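Local coordinates for protein proline dipeptidase (Streptococcus agalactiae, PDB 3OOO) that probably acts as a manganese-dependent hydrolase of the M24B peptidase family, cleaving dipeptides that end in proline, and is represented here by its N-terminal domain, at residues A[23-27]-A[101-105]. Residues are numbered along the deposited sequence.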
ATOM      1  N   SER A  23      10.556  -2.197   3.096  1.00  6.79           N
ATOM      2  CA  SER A  23       9.708  -1.406   3.990  1.00  7.51           C
ATOM      3  C   SER A  23       8.929  -2.258   4.989  1.00  7.73           C
ATOM      4  O   SER A  23       8.463  -1.749   6.004  1.00  7.69           O
ATOM      5  CB  SER A  23       8.738  -0.556   3.166  1.00  7.77           C
ATOM      6  OG  SER A  23       7.942  -1.362   2.313  1.00  9.60           O
ATOM      7  N   ASP A  24       8.763  -3.543   4.688  1.00  8.09           N
ATOM      8  CA  ASP A  24       7.997  -4.436   5.553  1.00  8.72           C
ATOM      9  C   ASP A  24       8.804  -4.696   6.831  1.00  8.58           C
ATOM     10  O   ASP A  24       9.926  -5.192   6.752  1.00  8.96           O
ATOM     11  CB  ASP A  24       7.705  -5.741   4.792  1.00  8.89           C
ATOM     12  CG  ASP A  24       6.749  -6.673   5.524  1.00 11.14           C
ATOM     13  OD1 ASP A  24       6.756  -6.730   6.767  1.00 13.00           O
ATOM     14  OD2 ASP A  24       5.988  -7.384   4.831  1.00 13.88           O
ATOM     15  N   PRO A  25       8.244  -4.350   8.012  1.00  8.84           N
ATOM     16  CA  PRO A  25       8.950  -4.576   9.278  1.00  9.04           C
ATOM     17  C   PRO A  25       9.439  -6.019   9.441  1.00  9.25           C
ATOM     18  O   PRO A  25      10.519  -6.249   9.973  1.00  8.99           O
ATOM     19  CB  PRO A  25       7.886  -4.243  10.333  1.00  8.88           C
ATOM     20  CG  PRO A  25       7.014  -3.238   9.662  1.00  9.32           C
ATOM     21  CD  PRO A  25       6.943  -3.689   8.224  1.00  8.59           C
ATOM     22  N   VAL A  26       8.654  -6.975   8.956  1.00 10.01           N
ATOM     23  CA  VAL A  26       9.032  -8.384   9.019  1.00 10.26           C
ATOM     24  C   VAL A  26      10.244  -8.668   8.122  1.00 10.19           C
ATOM     25  O   VAL A  26      11.190  -9.343   8.540  1.00 10.56           O
ATOM     26  CB  VAL A  26       7.833  -9.298   8.661  1.00 10.62           C
ATOM     27  CG1 VAL A  26       8.249 -10.762   8.611  1.00 11.15           C
ATOM     28  CG2 VAL A  26       6.702  -9.101   9.665  1.00 12.02           C
ATOM     29  N   THR A  27      10.219  -8.129   6.903  1.00  9.92           N
ATOM     30  CA  THR A  27      11.317  -8.300   5.956  1.00 10.05           C
ATOM     31  C   THR A  27      12.594  -7.645   6.474  1.00 10.04           C
ATOM     32  O   THR A  27      13.667  -8.248   6.451  1.00 10.02           O
ATOM     33  CB  THR A  27      10.967  -7.718   4.574  1.00  9.84           C
ATOM     34  OG1 THR A  27       9.740  -8.298   4.107  1.00 10.75           O
ATOM     35  CG2 THR A  27      12.080  -8.012   3.570  1.00 10.99           C
ATOM     36  N   GLU A 101       8.715  -3.503  -2.105  1.00  8.79           N
ATOM     37  CA  GLU A 101       7.804  -4.523  -1.589  1.00  9.23           C
ATOM     38  C   GLU A 101       6.353  -4.129  -1.808  1.00  9.51           C
ATOM     39  O   GLU A 101       5.704  -3.583  -0.918  1.00  9.45           O
ATOM     40  CB  GLU A 101       8.061  -4.782  -0.106  1.00  8.98           C
ATOM     41  CG  GLU A 101       9.444  -5.301   0.197  1.00  9.83           C
ATOM     42  CD  GLU A 101       9.555  -5.739   1.630  1.00 10.35           C
ATOM     43  OE1 GLU A 101       9.986  -4.915   2.465  1.00  8.91           O
ATOM     44  OE2 GLU A 101       9.183  -6.899   1.925  1.00 13.00           O
ATOM     45  N   PHE A 102       5.849  -4.434  -2.999  1.00 10.14           N
ATOM     46  CA  PHE A 102       4.506  -4.022  -3.397  1.00 10.59           C
ATOM     47  C   PHE A 102       3.392  -4.611  -2.522  1.00 11.03           C
ATOM     48  O   PHE A 102       2.324  -4.015  -2.414  1.00 10.91           O
ATOM     49  CB  PHE A 102       4.280  -4.349  -4.876  1.00 10.78           C
ATOM     50  CG  PHE A 102       4.865  -3.330  -5.831  1.00 11.12           C
ATOM     51  CD1 PHE A 102       5.745  -2.335  -5.394  1.00 11.51           C
ATOM     52  CD2 PHE A 102       4.551  -3.388  -7.190  1.00 11.17           C
ATOM     53  CE1 PHE A 102       6.283  -1.405  -6.288  1.00 12.04           C
ATOM     54  CE2 PHE A 102       5.081  -2.463  -8.090  1.00 11.62           C
ATOM     55  CZ  PHE A 102       5.948  -1.470  -7.643  1.00 11.97           C
ATOM     56  N   ASP A 103       3.649  -5.758  -1.888  1.00 11.18           N
ATOM     57  CA  ASP A 103       2.672  -6.382  -0.978  1.00 11.84           C
ATOM     58  C   ASP A 103       2.567  -5.698   0.388  1.00 11.64           C
ATOM     59  O   ASP A 103       1.641  -5.984   1.161  1.00 12.22           O
ATOM     60  CB  ASP A 103       2.986  -7.871  -0.763  1.00 12.50           C
ATOM     61  CG  ASP A 103       2.740  -8.719  -1.999  1.00 14.55           C
ATOM     62  OD1 ASP A 103       2.011  -8.284  -2.919  1.00 16.86           O
ATOM     63  OD2 ASP A 103       3.277  -9.850  -2.042  1.00 17.68           O
ATOM     64  N   ASN A 104       3.528  -4.828   0.700  1.00 11.14           N
ATOM     65  CA  ASN A 104       3.571  -4.138   1.995  1.00 10.86           C
ATOM     66  C   ASN A 104       3.428  -2.635   1.849  1.00 10.38           C
ATOM     67  O   ASN A 104       2.704  -1.987   2.609  1.00 10.83           O
ATOM     68  CB  ASN A 104       4.880  -4.445   2.733  1.00 11.21           C
ATOM     69  CG  ASN A 104       5.113  -3.522   3.929  1.00 12.25           C
ATOM     70  OD1 ASN A 104       5.821  -2.514   3.827  1.00 13.26           O
ATOM     71  ND2 ASN A 104       4.509  -3.860   5.064  1.00 12.99           N
ATOM     72  N   LEU A 105       4.139  -2.088   0.871  1.00  9.60           N
ATOM     73  CA  LEU A 105       4.229  -0.653   0.695  1.00  9.17           C
ATOM     74  C   LEU A 105       2.869  -0.081   0.335  1.00  8.78           C
ATOM     75  O   LEU A 105       2.268  -0.499  -0.656  1.00  8.68           O
ATOM     76  CB  LEU A 105       5.234  -0.357  -0.411  1.00  9.65           C
ATOM     77  CG  LEU A 105       5.696   1.075  -0.657  1.00  9.86           C
ATOM     78  CD1 LEU A 105       6.558   1.576   0.489  1.00  8.81           C
ATOM     79  CD2 LEU A 105       6.467   1.125  -1.969  1.00 10.85           C
TER
HETATM   80  O   HOH W   1       9.174  -1.364  -0.224  1.00 10.07           O
HETATM   81  O   HOH W   2       2.852  -6.294   5.088  1.00 30.51           O
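Where the neighbouring parallel strands 19-22 and 97-100 end, the chain leaves both in turns, and the carboxylate of Glu101 bridges the two. Its m, t conformation carries the carboxylate to the first residues of helix 25-32, and chi3 of -94° turns OE1 to the Ser23 and Asp24 amides and OE2 to Thr27. OE1 accepts two backbone hydrogen bonds, from Ser23 N at 2.8 Å and Asp24 N at 2.9 Å, while OE2 accepts one from the hydroxyl of Thr27, whose m rotamer sets OG1 2.7 Å from Glu101 OE2. Asp24 is the N-cap of that helix: in the t rotamer its OD1 accepts from Val26 N at 2.9 Å. Its other oxygen, OD2, lies 4.3 Å from Glu101 OE2, a close approach of like charges.

Ser23, in the p rotamer, donates from OG to Asn104 OD1 at 2.8 Å and accepts from a water that in turn accepts a hydrogen bond from Glu101 N. Glu101 O accepts from Asn104 N (3.0 Å) and Leu105 N (2.8 Å), closing a turn from which the CA-to-CB bond of Asn104, t at chi1, points toward 23-27; its ND2 donates to a second water, which is only weakly bonded to Asp24 OD2. Leu105 CD1 packs 3.7 Å from Ser23 OG, and both side chains touch Phe44 of strand 44-48. The 101-105 turn also meets the second subunit, with Asp103 OD1 hydrogen-bonded to Thr108 OG1 of that chain.

In this creatinase/prolidase N-terminal domain, a buried carboxylate thus gets its compensation from two amides and a hydroxyl instead of a counter-ion in the facing segment, so directional polar bonds tie the turn after strand 19-22 to the one after strand 97-100.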